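Long-range contacts in SusD-like carbohydrate binding protein (Bacteroides vulgatus, PDB 3LEW), which probably binds carbohydrate at the outer membrane as part of nutrient uptake: residues Y129-S134 and E172-Q176; G207-R211 and L343-I349; R217-K223 and A356-D362; S226-L230 and I349-N353. Where two conformers were deposited one is given. Numbering follows the deposited sequence.

Contact 1: residues Y129-S134 and E172-Q176; sequences YLHLAS and EVYAQ
Residues 129-134 and 172-176 are both helical and run nearly antiparallel. Their short axes cross at -157° and come within 8.4 Å. In register, Ala133 CA lies 5.6 Å from Val173 CA. Val173 (chi1 t) points at the other helix. Its CG1 sits 3.3 Å from Tyr129 O, 4.0 Å from Tyr129 CB and 3.7 Å from Ala133 CB. Tyr174 (chi1 m) starts sideways and swings its ring back across Ala133. Ala133 CB stands 3.5 Å from the ring centroid, almost on the ring normal, a CH-pi contact. This is antiparallel helix packing in the TPR-like helical part of the SusD fold, and helix 202-215 also touches Leu130 and Tyr174. Leu130 CD1 meets the edge of the Tyr174 ring, 3.7 Å from CE1. Tyr174 OH lies 3.5 Å from Ser134 CB, while Ser134 OG bonds to Leu130 O at 2.7 Å. Gln176, one turn after Val173, lays CG over the Tyr129 ring (chi1 t, chi2 p), 4.2 Å from its centroid. Tyr129 OH bonds to Tyr152 O.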
loop_
_atom_site.group_PDB
_atom_site.type_symbol
_atom_site.label_atom_id
_atom_site.label_comp_id
_atom_site.label_asym_id
_atom_site.label_seq_id
_atom_site.Cartn_x
_atom_site.Cartn_y
_atom_site.Cartn_z
ATOM N N TYR A 129 -9.495 5.866 -7.410
ATOM C CA TYR A 129 -9.763 7.208 -6.779
ATOM C C TYR A 129 -9.295 7.247 -5.311
ATOM O O TYR A 129 -8.876 8.298 -4.808
ATOM C CB TYR A 129 -11.209 7.658 -6.941
ATOM C CG TYR A 129 -11.501 8.158 -8.340
ATOM C CD1 TYR A 129 -10.793 9.220 -8.886
ATOM C CD2 TYR A 129 -12.455 7.523 -9.151
ATOM C CE1 TYR A 129 -11.007 9.655 -10.186
ATOM C CE2 TYR A 129 -12.699 7.970 -10.461
ATOM C CZ TYR A 129 -11.941 9.020 -10.986
ATOM O OH TYR A 129 -12.122 9.465 -12.286
ATOM N N LEU A 130 -9.341 6.108 -4.603
ATOM C CA LEU A 130 -8.788 6.037 -3.245
ATOM C C LEU A 130 -7.274 6.289 -3.261
ATOM O O LEU A 130 -6.722 6.993 -2.414
ATOM C CB LEU A 130 -9.082 4.702 -2.578
ATOM C CG LEU A 130 -8.468 4.430 -1.207
ATOM C CD1 LEU A 130 -8.956 5.501 -0.221
ATOM C CD2 LEU A 130 -8.834 3.029 -0.694
ATOM N N HIS A 131 -6.584 5.715 -4.242
ATOM C CA HIS A 131 -5.162 6.003 -4.435
ATOM C C HIS A 131 -4.878 7.502 -4.604
ATOM O O HIS A 131 -4.010 8.090 -3.919
ATOM C CB HIS A 131 -4.634 5.263 -5.643
ATOM C CG HIS A 131 -3.206 5.602 -5.966
ATOM N ND1 HIS A 131 -2.150 5.263 -5.137
ATOM C CD2 HIS A 131 -2.662 6.237 -7.032
ATOM C CE1 HIS A 131 -1.018 5.712 -5.664
ATOM N NE2 HIS A 131 -1.298 6.290 -6.826
ATOM N N LEU A 132 -5.646 8.135 -5.489
ATOM C CA LEU A 132 -5.476 9.557 -5.749
ATOM C C LEU A 132 -5.765 10.363 -4.491
ATOM O O LEU A 132 -4.929 11.214 -4.083
ATOM C CB LEU A 132 -6.342 9.998 -6.938
ATOM C CG LEU A 132 -5.892 9.457 -8.304
ATOM C CD1 LEU A 132 -7.021 9.592 -9.399
ATOM C CD2 LEU A 132 -4.602 10.122 -8.794
ATOM N N ALA A 133 -6.893 10.085 -3.824
ATOM C CA ALA A 133 -7.297 10.841 -2.650
ATOM C C ALA A 133 -6.292 10.745 -1.500
ATOM O O ALA A 133 -6.041 11.713 -0.808
ATOM C CB ALA A 133 -8.666 10.364 -2.153
ATOM N N SER A 134 -5.745 9.551 -1.303
ATOM C CA SER A 134 -4.882 9.277 -0.139
ATOM C C SER A 134 -3.436 9.697 -0.299
ATOM O O SER A 134 -2.728 9.761 0.715
ATOM C CB SER A 134 -4.961 7.789 0.251
ATOM O OG SER A 134 -4.517 6.914 -0.780
ATOM N N GLU A 172 -13.950 15.611 -2.345
ATOM C CA GLU A 172 -14.723 15.139 -3.495
ATOM C C GLU A 172 -14.189 13.817 -4.066
ATOM O O GLU A 172 -14.971 12.946 -4.459
ATOM C CB GLU A 172 -14.774 16.201 -4.580
ATOM C CG GLU A 172 -15.630 17.382 -4.215
ATOM C CD GLU A 172 -15.495 18.584 -5.136
ATOM O OE1 GLU A 172 -14.450 18.725 -5.822
ATOM O OE2 GLU A 172 -16.431 19.428 -5.089
ATOM N N VAL A 173 -12.874 13.649 -4.087
ATOM C CA VAL A 173 -12.282 12.427 -4.604
ATOM C C VAL A 173 -12.545 11.287 -3.635
ATOM O O VAL A 173 -12.885 10.160 -4.063
ATOM C CB VAL A 173 -10.802 12.578 -4.952
ATOM C CG1 VAL A 173 -10.210 11.257 -5.417
ATOM C CG2 VAL A 173 -10.625 13.638 -6.043
ATOM N N TYR A 174 -12.381 11.545 -2.335
ATOM C CA TYR A 174 -12.818 10.531 -1.344
ATOM C C TYR A 174 -14.307 10.146 -1.530
ATOM O O TYR A 174 -14.643 8.959 -1.492
ATOM C CB TYR A 174 -12.514 10.959 0.097
ATOM C CG TYR A 174 -11.135 10.579 0.603
ATOM C CD1 TYR A 174 -10.749 9.240 0.714
ATOM C CD2 TYR A 174 -10.261 11.555 1.046
ATOM C CE1 TYR A 174 -9.506 8.878 1.173
ATOM C CE2 TYR A 174 -8.993 11.207 1.521
ATOM C CZ TYR A 174 -8.646 9.867 1.610
ATOM O OH TYR A 174 -7.415 9.484 2.085
ATOM N N ALA A 175 -15.203 11.118 -1.722
ATOM C CA ALA A 175 -16.619 10.845 -1.860
ATOM C C ALA A 175 -16.896 9.995 -3.123
ATOM O O ALA A 175 -17.748 9.115 -3.116
ATOM C CB ALA A 175 -17.455 12.155 -1.869
ATOM N N GLN A 176 -16.149 10.282 -4.193
ATOM C CA GLN A 176 -16.253 9.535 -5.446
ATOM C C GLN A 176 -15.830 8.088 -5.221
ATOM O O GLN A 176 -16.529 7.181 -5.633
ATOM C CB GLN A 176 -15.367 10.177 -6.541
ATOM C CG GLN A 176 -15.442 9.496 -7.922
ATOM C CD GLN A 176 -16.817 9.617 -8.528
ATOM O OE1 GLN A 176 -17.378 10.723 -8.581
ATOM N NE2 GLN A 176 -17.391 8.495 -8.973
#

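Contact 2: residues G207-R211 and L343-I349; sequences GILSR and LMRVAEI
A buried arginine reaches from a helix to the junction of a strand and the next helix. Arg211 (chi1 t, chi2 t, chi3 m) leaves helix 207-211 and extends toward 343-349. Arg211 NE bonds to Glu348 OE2 and Arg211 NH2 to Glu348 OE1, each at 2.8 Å, a bidentate salt bridge. Arg211 NH2 also donates to Leu343 O at 3.0 Å; a water bridges Arg211 NH1 (2.9 Å) and Leu343 O (3.0 Å). Strand 343-345 crosses the helix axis at 94°, 10.3 Å away, and the chain then turns into a helix. Leu343 and Met344 form a classic beta bulge opposite Trp256. Gly207 CA is 6.8 Å from Ile349 CA. Selenomethionine Met344 (chi1 t, chi2 t) sends SE to 3.6 Å from Gly207 C. A CB on Gly207 would clash there. Ile349 CD1 lies 3.9 Å from Gly207 CA. The contact joins helix 202-215 to strand 341-345 of the two-stranded sheet and to the start of helix 346-359. Glu348 balances the buried charge of Arg211, whose guanidinium also satisfies a bulge carbonyl.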
loop_
_atom_site.group_PDB
_atom_site.type_symbol
_atom_site.label_atom_id
_atom_site.label_comp_id
_atom_site.label_asym_id
_atom_site.label_seq_id
_atom_site.Cartn_x
_atom_site.Cartn_y
_atom_site.Cartn_z
ATOM N N GLY A 207 -13.796 -4.771 2.006
ATOM C CA GLY A 207 -12.494 -4.439 2.534
ATOM C C GLY A 207 -12.021 -3.097 1.998
ATOM O O GLY A 207 -11.477 -2.248 2.763
ATOM N N ILE A 208 -12.134 -2.899 0.674
ATOM C CA ILE A 208 -11.672 -1.602 0.118
ATOM C C ILE A 208 -12.541 -0.445 0.663
ATOM O O ILE A 208 -12.036 0.672 0.965
ATOM C CB ILE A 208 -11.689 -1.548 -1.434
ATOM C CG1 ILE A 208 -10.897 -2.704 -2.039
ATOM C CG2 ILE A 208 -11.147 -0.151 -1.906
ATOM C CD1 ILE A 208 -11.296 -3.022 -3.550
ATOM N N LEU A 209 -13.846 -0.707 0.816
ATOM C CA LEU A 209 -14.756 0.272 1.447
ATOM C C LEU A 209 -14.335 0.631 2.851
ATOM O O LEU A 209 -14.398 1.821 3.241
ATOM C CB LEU A 209 -16.196 -0.257 1.544
ATOM C CG LEU A 209 -17.198 0.220 0.545
ATOM C CD1 LEU A 209 -18.505 -0.515 0.791
ATOM C CD2 LEU A 209 -17.355 1.741 0.608
ATOM N N SER A 210 -13.944 -0.388 3.623
ATOM C CA SER A 210 -13.483 -0.202 5.010
ATOM C C SER A 210 -12.290 0.730 5.044
ATOM O O SER A 210 -12.215 1.665 5.864
ATOM C CB SER A 210 -13.064 -1.571 5.614
ATOM O OG SER A 210 -14.230 -2.361 5.770
ATOM N N ARG A 211 -11.316 0.460 4.163
ATOM C CA ARG A 211 -10.132 1.286 4.046
ATOM C C ARG A 211 -10.499 2.729 3.633
ATOM O O ARG A 211 -10.091 3.707 4.248
ATOM C CB ARG A 211 -9.182 0.669 3.003
ATOM C CG ARG A 211 -7.858 1.396 2.915
ATOM C CD ARG A 211 -7.002 0.861 1.765
ATOM N NE ARG A 211 -6.518 -0.504 2.007
ATOM C CZ ARG A 211 -5.763 -1.197 1.129
ATOM N NH1 ARG A 211 -5.454 -0.695 -0.063
ATOM N NH2 ARG A 211 -5.341 -2.429 1.420
ATOM N N LEU A 343 -2.167 -7.278 -1.638
ATOM C CA LEU A 343 -2.793 -5.988 -1.693
ATOM C C LEU A 343 -3.684 -5.739 -0.446
ATOM O O LEU A 343 -3.824 -4.607 -0.013
ATOM C CB LEU A 343 -3.645 -5.874 -2.974
ATOM C CG LEU A 343 -2.842 -5.902 -4.304
ATOM C CD1 LEU A 343 -3.821 -6.033 -5.505
ATOM C CD2 LEU A 343 -1.953 -4.663 -4.389
HETATM N N MSE A 344 -4.237 -6.790 0.135
HETATM C CA MSE A 344 -5.138 -6.629 1.295
HETATM C C MSE A 344 -5.222 -7.933 2.060
HETATM O O MSE A 344 -5.480 -8.975 1.450
HETATM C CB MSE A 344 -6.537 -6.192 0.872
HETATM C CG MSE A 344 -7.377 -5.853 2.025
HETATM SE SE MSE A 344 -9.004 -4.880 1.398
HETATM C CE MSE A 344 -9.665 -6.064 0.239
ATOM N N ARG A 345 -5.015 -7.876 3.385
ATOM C CA ARG A 345 -5.149 -9.030 4.259
ATOM C C ARG A 345 -6.182 -8.787 5.356
ATOM O O ARG A 345 -6.495 -7.637 5.726
ATOM C CB ARG A 345 -3.810 -9.323 4.943
ATOM C CG ARG A 345 -2.714 -9.558 3.999
ATOM C CD ARG A 345 -1.503 -10.118 4.751
ATOM N NE ARG A 345 -0.747 -9.128 5.518
ATOM C CZ ARG A 345 -0.560 -9.127 6.835
ATOM N NH1 ARG A 345 -1.118 -10.030 7.643
ATOM N NH2 ARG A 345 0.264 -8.219 7.362
ATOM N N VAL A 346 -6.667 -9.879 5.921
ATOM C CA VAL A 346 -7.630 -9.786 7.024
ATOM C C VAL A 346 -7.052 -8.995 8.228
ATOM O O VAL A 346 -7.788 -8.251 8.879
ATOM C CB VAL A 346 -8.143 -11.168 7.483
ATOM C CG1 VAL A 346 -9.290 -10.978 8.600
ATOM C CG2 VAL A 346 -8.704 -11.994 6.274
ATOM N N ALA A 347 -5.769 -9.129 8.531
ATOM C CA ALA A 347 -5.208 -8.375 9.629
ATOM C C ALA A 347 -5.450 -6.869 9.501
ATOM O O ALA A 347 -5.637 -6.197 10.517
ATOM C CB ALA A 347 -3.670 -8.645 9.783
ATOM N N GLU A 348 -5.345 -6.314 8.295
ATOM C CA GLU A 348 -5.647 -4.907 8.085
ATOM C C GLU A 348 -7.085 -4.573 8.464
ATOM O O GLU A 348 -7.356 -3.472 8.959
ATOM C CB GLU A 348 -5.375 -4.520 6.621
ATOM C CG GLU A 348 -5.637 -3.031 6.334
ATOM C CD GLU A 348 -5.738 -2.678 4.858
ATOM O OE1 GLU A 348 -5.448 -3.505 3.985
ATOM O OE2 GLU A 348 -6.163 -1.525 4.575
ATOM N N ILE A 349 -8.016 -5.499 8.186
ATOM C CA ILE A 349 -9.439 -5.280 8.505
ATOM C C ILE A 349 -9.642 -5.252 10.006
ATOM O O ILE A 349 -10.381 -4.409 10.497
ATOM C CB ILE A 349 -10.360 -6.320 7.827
ATOM C CG1 ILE A 349 -10.055 -6.438 6.316
ATOM C CG2 ILE A 349 -11.828 -5.988 8.083
ATOM C CD1 ILE A 349 -10.114 -5.057 5.547
HETATM O O HOH W 1 -3.451 -2.081 -1.643
#

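Contact 3: residues R217-K223 and A356-D362; sequences RQWEKAK and AKAHLND
This is a partly buried, mixed aromatic and charged contact between the start of helix 219-232 and the end of helix 346-359, in the helical, TPR-like part of the SusD fold. Arg217, with positive phi, closes the preceding helix in a Schellman motif. Gln218 is the N-cap residue of the next helix. At the other end, Asn361 also has positive phi and closes a second Schellman motif. Trp219 CA and Ala356 CA are 4.9 Å apart. Ala356 CB fits against the first turn of helix 219-232, 3.7 Å from Trp219 O and 3.8 Å from Ala222 CB. Trp219 and His359 both take chi1 m. Their rings form an offset stack, with the Trp six-membered ring and His centroids 3.6 Å apart and planes at 2°. His359 CB lies 3.4 Å from the centroid of the Trp219 five-membered ring. Leu360 CG packs 3.8 Å from Trp219 CB. Lys223 is fully extended, all chi t. Its CD passes 3.6 Å from Leu360 CD1, and its NZ reaches Asp362 OD2 at 2.8 Å in a salt bridge. Asp362 OD1 caps Asp364 N. Helix 202-215 touches Trp219 and Ala222, while helix 387-401 packs on Ala358 and His359.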
loop_
_atom_site.group_PDB
_atom_site.type_symbol
_atom_site.label_atom_id
_atom_site.label_comp_id
_atom_site.label_asym_id
_atom_site.label_seq_id
_atom_site.Cartn_x
_atom_site.Cartn_y
_atom_site.Cartn_z
ATOM N N ARG A 217 -12.319 9.494 7.077
ATOM C CA ARG A 217 -12.820 9.831 8.417
ATOM C C ARG A 217 -14.323 9.619 8.598
ATOM O O ARG A 217 -14.979 10.320 9.395
ATOM C CB ARG A 217 -12.360 11.264 8.821
ATOM C CG ARG A 217 -10.887 11.449 8.574
ATOM C CD ARG A 217 -10.331 12.816 9.090
ATOM N NE ARG A 217 -10.270 12.891 10.552
ATOM C CZ ARG A 217 -9.289 12.400 11.300
ATOM N NH1 ARG A 217 -8.273 11.784 10.750
ATOM N NH2 ARG A 217 -9.336 12.518 12.631
ATOM N N GLN A 218 -14.860 8.655 7.826
ATOM C CA GLN A 218 -16.248 8.198 7.916
ATOM C C GLN A 218 -16.277 6.987 8.851
ATOM O O GLN A 218 -16.363 5.831 8.410
ATOM C CB GLN A 218 -16.753 7.813 6.520
ATOM C CG GLN A 218 -16.913 9.026 5.610
ATOM C CD GLN A 218 -18.040 9.926 6.049
ATOM O OE1 GLN A 218 -18.978 9.485 6.685
ATOM N NE2 GLN A 218 -17.943 11.196 5.726
ATOM N N TRP A 219 -16.113 7.262 10.149
ATOM C CA TRP A 219 -15.844 6.210 11.125
ATOM C C TRP A 219 -16.993 5.203 11.206
ATOM O O TRP A 219 -16.750 4.005 11.268
ATOM C CB TRP A 219 -15.568 6.799 12.512
ATOM C CG TRP A 219 -14.617 7.959 12.528
ATOM C CD1 TRP A 219 -14.854 9.211 13.036
ATOM C CD2 TRP A 219 -13.273 7.975 12.039
ATOM N NE1 TRP A 219 -13.752 10.009 12.867
ATOM C CE2 TRP A 219 -12.762 9.273 12.266
ATOM C CE3 TRP A 219 -12.464 7.039 11.411
ATOM C CZ2 TRP A 219 -11.471 9.635 11.904
ATOM C CZ3 TRP A 219 -11.176 7.397 11.054
ATOM C CH2 TRP A 219 -10.709 8.710 11.292
ATOM N N GLU A 220 -18.233 5.697 11.257
ATOM C CA GLU A 220 -19.414 4.824 11.344
ATOM C C GLU A 220 -19.465 3.859 10.158
ATOM O O GLU A 220 -19.660 2.650 10.332
ATOM C CB GLU A 220 -20.685 5.654 11.406
ATOM C CG GLU A 220 -21.873 4.952 12.011
ATOM C CD GLU A 220 -21.721 4.827 13.535
ATOM O OE1 GLU A 220 -21.839 5.858 14.292
ATOM O OE2 GLU A 220 -21.465 3.693 13.946
ATOM N N LYS A 221 -19.228 4.379 8.949
ATOM C CA LYS A 221 -19.185 3.509 7.766
ATOM C C LYS A 221 -18.034 2.496 7.820
ATOM O O LYS A 221 -18.208 1.342 7.467
ATOM C CB LYS A 221 -19.106 4.352 6.513
ATOM C CG LYS A 221 -20.441 4.991 6.104
ATOM C CD LYS A 221 -20.343 5.617 4.706
ATOM C CE LYS A 221 -21.696 6.187 4.329
ATOM N NZ LYS A 221 -21.779 6.602 2.923
ATOM N N ALA A 222 -16.852 2.941 8.240
ATOM C CA ALA A 222 -15.670 2.073 8.318
ATOM C C ALA A 222 -15.931 0.930 9.276
ATOM O O ALA A 222 -15.591 -0.228 9.005
ATOM C CB ALA A 222 -14.413 2.876 8.764
ATOM N N LYS A 223 -16.544 1.258 10.403
ATOM C CA LYS A 223 -16.964 0.228 11.380
ATOM C C LYS A 223 -17.990 -0.734 10.767
ATOM O O LYS A 223 -17.893 -1.963 10.938
ATOM C CB LYS A 223 -17.546 0.903 12.635
ATOM C CG LYS A 223 -18.386 -0.040 13.541
ATOM C CD LYS A 223 -18.913 0.629 14.768
ATOM C CE LYS A 223 -19.885 -0.269 15.554
ATOM N NZ LYS A 223 -20.279 0.331 16.867
ATOM N N ALA A 356 -11.519 2.611 13.649
ATOM C CA ALA A 356 -12.813 3.242 13.500
ATOM C C ALA A 356 -13.537 3.238 14.850
ATOM O O ALA A 356 -14.085 4.251 15.290
ATOM C CB ALA A 356 -13.630 2.502 12.454
ATOM N N LYS A 357 -13.499 2.100 15.527
ATOM C CA LYS A 357 -14.131 2.018 16.843
ATOM C C LYS A 357 -13.503 2.988 17.906
ATOM O O LYS A 357 -14.220 3.543 18.745
ATOM C CB LYS A 357 -14.170 0.565 17.326
ATOM C CG LYS A 357 -15.219 -0.251 16.578
ATOM C CD LYS A 357 -15.117 -1.735 16.860
ATOM C CE LYS A 357 -16.308 -2.477 16.211
ATOM N NZ LYS A 357 -16.116 -3.989 16.321
ATOM N N ALA A 358 -12.193 3.177 17.860
ATOM C CA ALA A 358 -11.488 4.112 18.770
ATOM C C ALA A 358 -12.009 5.533 18.553
ATOM O O ALA A 358 -12.338 6.217 19.503
ATOM C CB ALA A 358 -9.969 4.051 18.573
ATOM N N HIS A 359 -12.177 5.929 17.299
ATOM C CA HIS A 359 -12.761 7.238 16.972
ATOM C C HIS A 359 -14.200 7.389 17.404
ATOM O O HIS A 359 -14.633 8.490 17.730
ATOM C CB HIS A 359 -12.642 7.555 15.472
ATOM C CG HIS A 359 -11.285 8.043 15.084
ATOM N ND1 HIS A 359 -10.845 9.308 15.417
ATOM C CD2 HIS A 359 -10.257 7.434 14.463
ATOM C CE1 HIS A 359 -9.612 9.463 14.975
ATOM N NE2 HIS A 359 -9.222 8.343 14.408
ATOM N N LEU A 360 -14.947 6.286 17.408
ATOM C CA LEU A 360 -16.338 6.269 17.835
ATOM C C LEU A 360 -16.523 6.069 19.351
ATOM O O LEU A 360 -17.646 6.036 19.847
ATOM C CB LEU A 360 -17.070 5.148 17.097
ATOM C CG LEU A 360 -17.250 5.351 15.587
ATOM C CD1 LEU A 360 -17.820 4.088 14.954
ATOM C CD2 LEU A 360 -18.183 6.523 15.322
ATOM N N ASN A 361 -15.411 5.903 20.069
ATOM C CA ASN A 361 -15.432 5.550 21.484
ATOM C C ASN A 361 -16.183 4.279 21.831
ATOM O O ASN A 361 -16.812 4.162 22.883
ATOM C CB ASN A 361 -15.853 6.737 22.315
ATOM C CG ASN A 361 -14.652 7.453 22.832
ATOM O OD1 ASN A 361 -14.199 8.428 22.231
ATOM N ND2 ASN A 361 -14.057 6.911 23.910
ATOM N N ASP A 362 -16.077 3.335 20.910
ATOM C CA ASP A 362 -16.659 1.987 21.050
ATOM C C ASP A 362 -15.635 1.100 21.782
ATOM O O ASP A 362 -14.545 0.846 21.261
ATOM C CB ASP A 362 -16.991 1.453 19.665
ATOM C CG ASP A 362 -17.620 0.064 19.685
ATOM O OD1 ASP A 362 -17.441 -0.669 20.678
ATOM O OD2 ASP A 362 -18.221 -0.322 18.655
#

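Contact 4: residues S226-L230 and I349-N353; sequences SDKLL and IYLIN
Two antiparallel helices pack here in the helical, TPR-clan part of the SusD fold. The axes of 226-230 and 349-353 cross at -143° and approach to 9.6 Å. Ser226 CA is 5.6 Å from Asn353 CA, the tight end of the contact. Ile349 is the main bump from its helix. With chi1 m and chi2 m, it fills a hollow lined by Ser226, Leu229 and Leu230. Its CG2 lies 3.8 Å from Ser226 CB and 3.9 Å from Leu230 CG, and its CG1 lies 3.9 Å from Leu229 CD1. The opposing bump is Leu230 (chi1 m, chi2 t). It enters between Ile349, Tyr350 and Asn353. Leu230 CD2 sits over one face of the Tyr350 ring, 4.1 Å from its centroid, in a CH-pi contact. Leu230 CD1 lies 3.9 Å from Asn353 CG. Tyr350 CA-to-CB points away from 226-230, but its ring still reaches Leu230, and its OH bonds to Asn234 O. Ser226 OG also bonds to Ala222 O, and Lys357 NZ pairs with Asp227 OD1. At the tight end Asn353 (chi1 t) points across, and its ND2 donates to both Ser226 OG (2.9 Å) and Asp227 OD1 (2.8 Å).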
loop_
_atom_site.group_PDB
_atom_site.type_symbol
_atom_site.label_atom_id
_atom_site.label_comp_id
_atom_site.label_asym_id
_atom_site.label_seq_id
_atom_site.Cartn_x
_atom_site.Cartn_y
_atom_site.Cartn_z
ATOM N N SER A 226 -16.341 -2.958 7.947
ATOM C CA SER A 226 -15.335 -3.907 8.466
ATOM C C SER A 226 -15.981 -4.950 9.398
ATOM O O SER A 226 -15.547 -6.118 9.412
ATOM C CB SER A 226 -14.169 -3.151 9.132
ATOM O OG SER A 226 -14.613 -2.311 10.178
ATOM N N ASP A 227 -16.982 -4.556 10.185
ATOM C CA ASP A 227 -17.763 -5.534 10.947
ATOM C C ASP A 227 -18.369 -6.609 9.999
ATOM O O ASP A 227 -18.300 -7.810 10.277
ATOM C CB ASP A 227 -18.912 -4.842 11.715
ATOM C CG ASP A 227 -18.508 -4.301 13.111
ATOM O OD1 ASP A 227 -17.422 -4.607 13.666
ATOM O OD2 ASP A 227 -19.366 -3.585 13.693
ATOM N N LYS A 228 -18.991 -6.176 8.907
ATOM C CA LYS A 228 -19.611 -7.124 7.929
ATOM C C LYS A 228 -18.581 -8.087 7.390
ATOM O O LYS A 228 -18.848 -9.278 7.275
ATOM C CB LYS A 228 -20.240 -6.362 6.754
ATOM C CG LYS A 228 -21.581 -5.682 7.070
ATOM C CD LYS A 228 -22.138 -4.789 5.904
ATOM C CE LYS A 228 -23.588 -4.297 6.152
ATOM N NZ LYS A 228 -24.586 -5.317 5.746
ATOM N N LEU A 229 -17.403 -7.557 7.032
ATOM C CA LEU A 229 -16.290 -8.360 6.503
ATOM C C LEU A 229 -15.845 -9.383 7.544
ATOM O O LEU A 229 -15.837 -10.605 7.273
ATOM C CB LEU A 229 -15.144 -7.482 6.018
ATOM C CG LEU A 229 -14.121 -8.222 5.140
ATOM C CD1 LEU A 229 -13.284 -7.283 4.293
ATOM C CD2 LEU A 229 -13.212 -9.165 5.953
ATOM N N LEU A 230 -15.612 -8.936 8.771
ATOM C CA LEU A 230 -15.125 -9.870 9.789
ATOM C C LEU A 230 -16.153 -10.932 10.171
ATOM O O LEU A 230 -15.760 -12.044 10.584
ATOM C CB LEU A 230 -14.655 -9.116 11.024
ATOM C CG LEU A 230 -13.427 -8.231 10.865
ATOM C CD1 LEU A 230 -13.199 -7.322 12.102
ATOM C CD2 LEU A 230 -12.175 -9.078 10.549
ATOM N N ILE A 349 -8.016 -5.499 8.186
ATOM C CA ILE A 349 -9.439 -5.280 8.505
ATOM C C ILE A 349 -9.642 -5.252 10.006
ATOM O O ILE A 349 -10.381 -4.409 10.497
ATOM C CB ILE A 349 -10.360 -6.320 7.827
ATOM C CG1 ILE A 349 -10.055 -6.438 6.316
ATOM C CG2 ILE A 349 -11.828 -5.988 8.083
ATOM C CD1 ILE A 349 -10.114 -5.057 5.547
ATOM N N TYR A 350 -8.946 -6.115 10.752
ATOM C CA TYR A 350 -8.997 -6.030 12.222
ATOM C C TYR A 350 -8.509 -4.654 12.693
ATOM O O TYR A 350 -9.093 -4.032 13.567
ATOM C CB TYR A 350 -8.095 -7.071 12.883
ATOM C CG TYR A 350 -8.676 -8.447 13.094
ATOM C CD1 TYR A 350 -8.685 -9.393 12.075
ATOM C CD2 TYR A 350 -9.168 -8.813 14.323
ATOM C CE1 TYR A 350 -9.173 -10.669 12.267
ATOM C CE2 TYR A 350 -9.682 -10.105 14.529
ATOM C CZ TYR A 350 -9.649 -11.040 13.499
ATOM O OH TYR A 350 -10.143 -12.332 13.746
ATOM N N LEU A 351 -7.431 -4.177 12.085
ATOM C CA LEU A 351 -6.857 -2.878 12.477
ATOM C C LEU A 351 -7.750 -1.687 12.081
ATOM O O LEU A 351 -7.880 -0.754 12.855
ATOM C CB LEU A 351 -5.474 -2.730 11.848
ATOM C CG LEU A 351 -4.390 -3.597 12.539
ATOM C CD1 LEU A 351 -3.198 -3.738 11.575
ATOM C CD2 LEU A 351 -3.926 -2.934 13.856
ATOM N N ILE A 352 -8.377 -1.737 10.899
ATOM C CA ILE A 352 -9.346 -0.717 10.480
ATOM C C ILE A 352 -10.564 -0.685 11.441
ATOM O O ILE A 352 -11.000 0.377 11.852
ATOM C CB ILE A 352 -9.868 -0.942 9.032
ATOM C CG1 ILE A 352 -8.753 -0.723 7.971
ATOM C CG2 ILE A 352 -11.091 -0.023 8.696
ATOM C CD1 ILE A 352 -9.048 -1.269 6.622
ATOM N N ASN A 353 -11.104 -1.859 11.722
ATOM C CA ASN A 353 -12.196 -2.004 12.678
ATOM C C ASN A 353 -11.827 -1.398 14.044
ATOM O O ASN A 353 -12.594 -0.587 14.616
ATOM C CB ASN A 353 -12.592 -3.470 12.765
ATOM C CG ASN A 353 -13.884 -3.689 13.487
ATOM O OD1 ASN A 353 -13.867 -4.151 14.633
ATOM N ND2 ASN A 353 -15.044 -3.409 12.820
#

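How the contacts relate
Contact 1 closes first along the chain. It joins helices 111-135 and 170-187. Contacts 2, 3 and 4 each bring residues from helix 346-359 back to helices 202-215 or 219-232, more than 100 residues earlier. Contact 4 is nested inside the loop closed by contact 3, and contact 2 crosses both. Contacts 2 and 4 share Ile349, with centres about 7 Å apart. Contacts 3 and 4 lie along the same helix pair, with centres about 11 Å apart, and a salt bridge between Lys357 and Asp227 connects them. Contact 1 meets contact 2 where Leu130 packs on Arg211. Contacts 2 to 4 tie helices 202-215 and 219-232 to the later SusD family region; contact 1 pairs earlier helices.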